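Local atomic coordinates of sporozoite surface protein 2 (Plasmodium vivax, PDB entry 4HQO), a protein that probably serves as the adhesive receptor through which Plasmodium sporozoites grip surfaces during gliding motility, its adhesive domains including a metal-binding von Willebrand factor A domain. Residues 114-119 and 151-156; 221-226 and 232-237. The protein carries 4 engineered substitutions. All coordinates share one frame; numbering follows the deposited sequence.

Contact 1 of 2, residues 114-119 and 151-156; sequences KHLNDR and KQRNVR. Engineered in segment 151-156: Arg156 (natural residue Ser).
Arg153 and Val155 meet Leu116 and Asn117 where two helices of the von Willebrand factor A domain, 105-117 and 140-152, end side by side beside its central sheet. Arg153 follows the last turn of helix 140-152 and reaches across to the other helix. Its chain bends at chi3, bringing the guanidinium end-on to the side chain of Asn117, where Arg153 NH1 (2.8 Å) and NH2 (2.9 Å) share the single acceptor OD1. Both bonds are bent (N-H...O 146° and 140°): the oxygen lies close to the guanidinium plane, but the two planes are 36° apart, and the nitrogens come from the same face of the amide, NH1 from above its plane and NH2 only tilted from it. NH1 also bonds to Gln113, one turn back on helix 105-117, so an arginine suits this exposed place: its several N-H groups serve two amides while its flat face covers apolar carbon. That carbon is Leu116 CB, over one guanidinium face and 3.6 Å from NH2. Asn154 then takes positive phi as the C' residue of a Schellman motif, which asparagine tolerates well, and the chain turns back toward the sheet. Val155, buried, thereby faces Leu116. Leucine reaches Val155 while its CB lies against the guanidinium face, and both apolar side chains also pack on Leu150 and on strand 126-133. Leu116 CD1 meets Val155 CG2 at 3.6 Å.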
loop_
_atom_site.group_PDB
_atom_site.type_symbol
_atom_site.label_atom_id
_atom_site.label_comp_id
_atom_site.label_asym_id
_atom_site.label_seq_id
_atom_site.Cartn_x
_atom_site.Cartn_y
_atom_site.Cartn_z
ATOM N N LYS A 114 -4.921 5.947 10.759
ATOM C CA LYS A 114 -3.866 5.755 11.750
ATOM C C LYS A 114 -2.620 5.090 11.133
ATOM O O LYS A 114 -1.491 5.410 11.497
ATOM C CB LYS A 114 -4.416 4.906 12.894
ATOM C CG LYS A 114 -3.741 5.079 14.232
ATOM C CD LYS A 114 -4.494 4.268 15.292
ATOM C CE LYS A 114 -5.993 4.594 15.285
ATOM N NZ LYS A 114 -6.776 3.782 16.262
ATOM N N HIS A 115 -2.830 4.166 10.200
ATOM C CA HIS A 115 -1.704 3.529 9.511
ATOM C C HIS A 115 -0.887 4.568 8.767
ATOM O O HIS A 115 0.342 4.617 8.893
ATOM C CB HIS A 115 -2.190 2.464 8.525
ATOM C CG HIS A 115 -2.427 1.121 9.148
ATOM N ND1 HIS A 115 -3.506 0.858 9.967
ATOM C CD2 HIS A 115 -1.727 -0.032 9.061
ATOM C CE1 HIS A 115 -3.453 -0.403 10.359
ATOM N NE2 HIS A 115 -2.384 -0.967 9.826
ATOM N N LEU A 116 -1.579 5.404 7.994
ATOM C CA LEU A 116 -0.916 6.447 7.225
ATOM C C LEU A 116 -0.252 7.448 8.151
ATOM O O LEU A 116 0.876 7.871 7.901
ATOM C CB LEU A 116 -1.905 7.165 6.304
ATOM C CG LEU A 116 -2.752 6.255 5.420
ATOM C CD1 LEU A 116 -3.681 7.092 4.566
ATOM C CD2 LEU A 116 -1.880 5.350 4.560
ATOM N N ASN A 117 -0.951 7.822 9.224
ATOM C CA ASN A 117 -0.411 8.789 10.174
ATOM C C ASN A 117 0.866 8.289 10.833
ATOM O O ASN A 117 1.811 9.040 11.004
ATOM C CB ASN A 117 -1.444 9.156 11.245
ATOM C CG ASN A 117 -2.553 10.048 10.706
ATOM O OD1 ASN A 117 -2.417 10.652 9.639
ATOM N ND2 ASN A 117 -3.654 10.139 11.446
ATOM N N ASP A 118 0.887 7.010 11.191
ATOM C CA ASP A 118 2.027 6.430 11.887
ATOM C C ASP A 118 3.071 5.915 10.913
ATOM O O ASP A 118 4.096 5.390 11.332
ATOM C CB ASP A 118 1.581 5.276 12.787
ATOM C CG ASP A 118 0.787 5.742 13.989
ATOM O OD1 ASP A 118 1.087 6.830 14.523
ATOM O OD2 ASP A 118 -0.133 5.011 14.404
ATOM N N ARG A 119 2.794 6.051 9.619
ATOM C CA ARG A 119 3.678 5.541 8.581
ATOM C C ARG A 119 3.934 4.034 8.751
ATOM O O ARG A 119 5.068 3.569 8.658
ATOM C CB ARG A 119 4.989 6.341 8.558
ATOM C CG ARG A 119 4.762 7.859 8.560
ATOM C CD ARG A 119 6.066 8.625 8.638
ATOM N NE ARG A 119 6.915 8.341 7.483
ATOM C CZ ARG A 119 6.888 9.029 6.345
ATOM N NH1 ARG A 119 6.055 10.053 6.203
ATOM N NH2 ARG A 119 7.696 8.690 5.348
ATOM N N LYS A 151 -9.388 9.436 0.690
ATOM C CA LYS A 151 -9.269 9.671 -0.739
ATOM C C LYS A 151 -8.351 10.842 -1.044
ATOM O O LYS A 151 -7.598 10.802 -2.017
ATOM C CB LYS A 151 -10.652 9.896 -1.351
ATOM C CG LYS A 151 -11.576 8.673 -1.187
ATOM C CD LYS A 151 -12.898 8.891 -1.911
ATOM C CE LYS A 151 -13.898 7.782 -1.621
ATOM N NZ LYS A 151 -15.150 7.973 -2.424
ATOM N N GLN A 152 -8.404 11.872 -0.199
ATOM C CA GLN A 152 -7.566 13.055 -0.364
ATOM C C GLN A 152 -6.092 12.739 -0.157
ATOM O O GLN A 152 -5.222 13.502 -0.574
ATOM C CB GLN A 152 -7.988 14.171 0.601
ATOM C CG GLN A 152 -9.138 15.030 0.102
ATOM C CD GLN A 152 -9.631 16.017 1.153
ATOM O OE1 GLN A 152 -9.248 15.945 2.325
ATOM N NE2 GLN A 152 -10.487 16.944 0.735
ATOM N N ARG A 153 -5.814 11.621 0.503
ATOM C CA ARG A 153 -4.439 11.194 0.729
ATOM C C ARG A 153 -4.055 10.095 -0.249
ATOM O O ARG A 153 -3.182 9.288 0.055
ATOM C CB ARG A 153 -4.271 10.651 2.149
ATOM C CG ARG A 153 -4.762 11.564 3.240
ATOM C CD ARG A 153 -4.684 10.856 4.580
ATOM N NE ARG A 153 -3.326 10.888 5.111
ATOM C CZ ARG A 153 -3.020 10.708 6.388
ATOM N NH1 ARG A 153 -3.978 10.472 7.275
ATOM N NH2 ARG A 153 -1.756 10.765 6.778
ATOM N N ASN A 154 -4.747 10.031 -1.385
ATOM C CA ASN A 154 -4.450 9.041 -2.435
ATOM C C ASN A 154 -4.779 7.571 -2.097
ATOM O O ASN A 154 -4.215 6.644 -2.680
ATOM C CB ASN A 154 -2.989 9.169 -2.895
ATOM C CG ASN A 154 -2.791 8.732 -4.327
ATOM O OD1 ASN A 154 -3.631 8.991 -5.188
ATOM N ND2 ASN A 154 -1.679 8.054 -4.589
ATOM N N VAL A 155 -5.690 7.356 -1.158
ATOM C CA VAL A 155 -6.157 6.004 -0.868
ATOM C C VAL A 155 -7.290 5.664 -1.837
ATOM O O VAL A 155 -8.186 6.477 -2.048
ATOM C CB VAL A 155 -6.662 5.880 0.597
ATOM C CG1 VAL A 155 -7.105 4.462 0.897
ATOM C CG2 VAL A 155 -5.581 6.314 1.590
ATOM N N ARG A 156 -7.249 4.475 -2.436
ATOM C CA ARG A 156 -8.356 4.021 -3.282
ATOM C C ARG A 156 -9.387 3.315 -2.418
ATOM O O ARG A 156 -9.023 2.611 -1.482
ATOM C CB ARG A 156 -7.860 3.071 -4.379
ATOM C CG ARG A 156 -6.928 3.722 -5.396
ATOM C CD ARG A 156 -5.462 3.518 -5.030
ATOM N NE ARG A 156 -4.557 4.140 -5.996
ATOM C CZ ARG A 156 -4.184 3.583 -7.145
ATOM N NH1 ARG A 156 -4.643 2.384 -7.489
ATOM N NH2 ARG A 156 -3.353 4.228 -7.955
#

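Contact 2 of 2, residues 221-226 and 232-237; sequences PWTACS and GTHSRS
This is a strand-to-loop contact at the surface of the thrombospondin type 1 domain, in which the irregular segment 221-226 runs roughly antiparallel to strand 232-237: its Trp222 stacks on strand side chains at one end, while Thr223 and Ser226 bond to the strand backbone further along. Over one face of the indole, the His234 ring forms an offset stack, with planes 28° apart and the six-membered ring centroid 4.4 Å from that of the imidazole. Over the opposite face runs the extended Arg236 chain; CD makes a CH-pi contact 3.5 Å from the centroid of the five-membered ring, and the guanidinium lies within 10° of parallel to the indole. The broad indole receives both partners from alternate strand positions; Arg236 also makes a cation-pi contact with Trp219. His234 ND1 donates in plane to Thr223 O at 2.9 Å, fixing the ring. Thr223 N donates to Ser235 O, and its OG1 accepts from Ser235 N at 3.1 Å. Ser226 pairs with Thr233 by the same two kinds of bond, though its N donates from above the carbonyl plane and less straight; with chi1 at 57°, Ser226 OG swings toward the strand, 2.8 Å from Thr233 N in a nearly straight bond. In both pairs a hydroxyl accepts the strand N-H that a carbonyl would take in a regular sheet. Gly232, lacking a side chain, brings its CA to 3.4 Å from Ser226 OG; nearby Cys225 is disulfide-bonded to Cys253. Segment 221-226 corresponds to the irregular, rippled first strand of the thrombospondin type 1 repeat, Trp222 belonging to its layered stack.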
loop_
_atom_site.group_PDB
_atom_site.type_symbol
_atom_site.label_atom_id
_atom_site.label_comp_id
_atom_site.label_asym_id
_atom_site.label_seq_id
_atom_site.Cartn_x
_atom_site.Cartn_y
_atom_site.Cartn_z
ATOM N N PRO A 221 39.322 17.861 -0.912
ATOM C CA PRO A 221 40.373 18.496 -1.712
ATOM C C PRO A 221 41.337 17.489 -2.329
ATOM O O PRO A 221 41.579 16.434 -1.744
ATOM C CB PRO A 221 41.114 19.354 -0.685
ATOM C CG PRO A 221 40.081 19.684 0.326
ATOM C CD PRO A 221 39.223 18.458 0.432
ATOM N N TRP A 222 41.872 17.821 -3.502
ATOM C CA TRP A 222 42.929 17.033 -4.127
ATOM C C TRP A 222 44.108 16.900 -3.179
ATOM O O TRP A 222 44.429 17.831 -2.446
ATOM C CB TRP A 222 43.407 17.698 -5.422
ATOM C CG TRP A 222 42.471 17.544 -6.580
ATOM C CD1 TRP A 222 41.566 18.460 -7.029
ATOM C CD2 TRP A 222 42.352 16.405 -7.444
ATOM N NE1 TRP A 222 40.889 17.962 -8.119
ATOM C CE2 TRP A 222 41.356 16.704 -8.394
ATOM C CE3 TRP A 222 42.996 15.163 -7.504
ATOM C CZ2 TRP A 222 40.982 15.804 -9.392
ATOM C CZ3 TRP A 222 42.626 14.273 -8.498
ATOM C CH2 TRP A 222 41.626 14.597 -9.427
ATOM N N THR A 223 44.750 15.738 -3.187
ATOM C CA THR A 223 45.952 15.543 -2.395
ATOM C C THR A 223 47.134 16.210 -3.096
ATOM O O THR A 223 47.039 16.589 -4.267
ATOM C CB THR A 223 46.269 14.043 -2.189
ATOM O OG1 THR A 223 46.589 13.440 -3.448
ATOM C CG2 THR A 223 45.081 13.319 -1.567
ATOM N N ALA A 224 48.240 16.359 -2.372
ATOM C CA ALA A 224 49.469 16.872 -2.962
ATOM C C ALA A 224 49.971 15.885 -4.007
ATOM O O ALA A 224 49.643 14.697 -3.953
ATOM C CB ALA A 224 50.521 17.083 -1.886
ATOM N N CYS A 225 50.762 16.375 -4.957
ATOM C CA CYS A 225 51.335 15.514 -5.985
ATOM C C CYS A 225 52.214 14.441 -5.349
ATOM O O CYS A 225 52.864 14.690 -4.330
ATOM C CB CYS A 225 52.139 16.336 -6.995
ATOM S SG CYS A 225 52.503 15.465 -8.542
ATOM N N SER A 226 52.222 13.249 -5.947
ATOM C CA SER A 226 52.964 12.110 -5.400
ATOM C C SER A 226 54.467 12.356 -5.406
ATOM O O SER A 226 55.204 11.758 -4.624
ATOM C CB SER A 226 52.638 10.819 -6.164
ATOM O OG SER A 226 52.904 10.954 -7.551
ATOM N N GLY A 232 53.883 13.149 -11.675
ATOM C CA GLY A 232 53.361 12.224 -10.688
ATOM C C GLY A 232 51.850 12.124 -10.763
ATOM O O GLY A 232 51.247 12.448 -11.788
ATOM N N THR A 233 51.235 11.667 -9.676
ATOM C CA THR A 233 49.782 11.557 -9.606
ATOM C C THR A 233 49.263 12.040 -8.261
ATOM O O THR A 233 49.952 11.938 -7.247
ATOM C CB THR A 233 49.293 10.094 -9.803
ATOM O OG1 THR A 233 49.809 9.263 -8.754
ATOM C CG2 THR A 233 49.727 9.541 -11.155
ATOM N N HIS A 234 48.044 12.564 -8.252
ATOM C CA HIS A 234 47.352 12.844 -6.999
ATOM C C HIS A 234 45.887 12.435 -7.112
ATOM O O HIS A 234 45.386 12.189 -8.208
ATOM C CB HIS A 234 47.500 14.313 -6.577
ATOM C CG HIS A 234 46.835 15.293 -7.498
ATOM N ND1 HIS A 234 46.326 16.496 -7.057
ATOM C CD2 HIS A 234 46.610 15.258 -8.833
ATOM C CE1 HIS A 234 45.807 17.154 -8.078
ATOM N NE2 HIS A 234 45.969 16.426 -9.168
ATOM N N SER A 235 45.201 12.355 -5.977
ATOM C CA SER A 235 43.823 11.888 -5.978
ATOM C C SER A 235 42.911 12.762 -5.126
ATOM O O SER A 235 43.376 13.629 -4.388
ATOM C CB SER A 235 43.763 10.446 -5.467
ATOM O OG SER A 235 43.976 10.403 -4.067
ATOM N N ARG A 236 41.609 12.529 -5.238
ATOM C CA ARG A 236 40.657 13.088 -4.290
ATOM C C ARG A 236 39.558 12.080 -3.979
ATOM O O ARG A 236 39.148 11.303 -4.844
ATOM C CB ARG A 236 40.078 14.418 -4.781
ATOM C CG ARG A 236 39.384 14.374 -6.125
ATOM C CD ARG A 236 38.788 15.737 -6.432
ATOM N NE ARG A 236 38.014 15.757 -7.670
ATOM C CZ ARG A 236 37.329 16.812 -8.097
ATOM N NH1 ARG A 236 37.326 17.928 -7.382
ATOM N NH2 ARG A 236 36.647 16.753 -9.235
ATOM N N SER A 237 39.099 12.082 -2.733
ATOM C CA SER A 237 38.102 11.118 -2.283
ATOM C C SER A 237 36.846 11.804 -1.758
ATOM O O SER A 237 36.794 13.030 -1.647
ATOM C CB SER A 237 38.691 10.206 -1.202
ATOM O OG SER A 237 39.804 9.480 -1.693
HETATM O O HOH W 1 40.768 13.591 -1.081
#

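The two contacts belong to different domains of one elongated chain: their centres are about 51 Å apart, and their nearest atoms about 30 Å. Contact 1 closes before contact 2 opens, so they follow in series. Contact 1 joins the ends of helices 105-117 and 140-152 beside the six-stranded sheet of the A domain, whereas contact 2 pairs a loop with strand 232-237, which is itself paired with strand 248-255. Between the domains stands the two-stranded ribbon of 7-15 and 207-215, consistent with the extensible beta-ribbon of this receptor. The contacts share no helix, strand or sheet; each is local to its own adhesive domain.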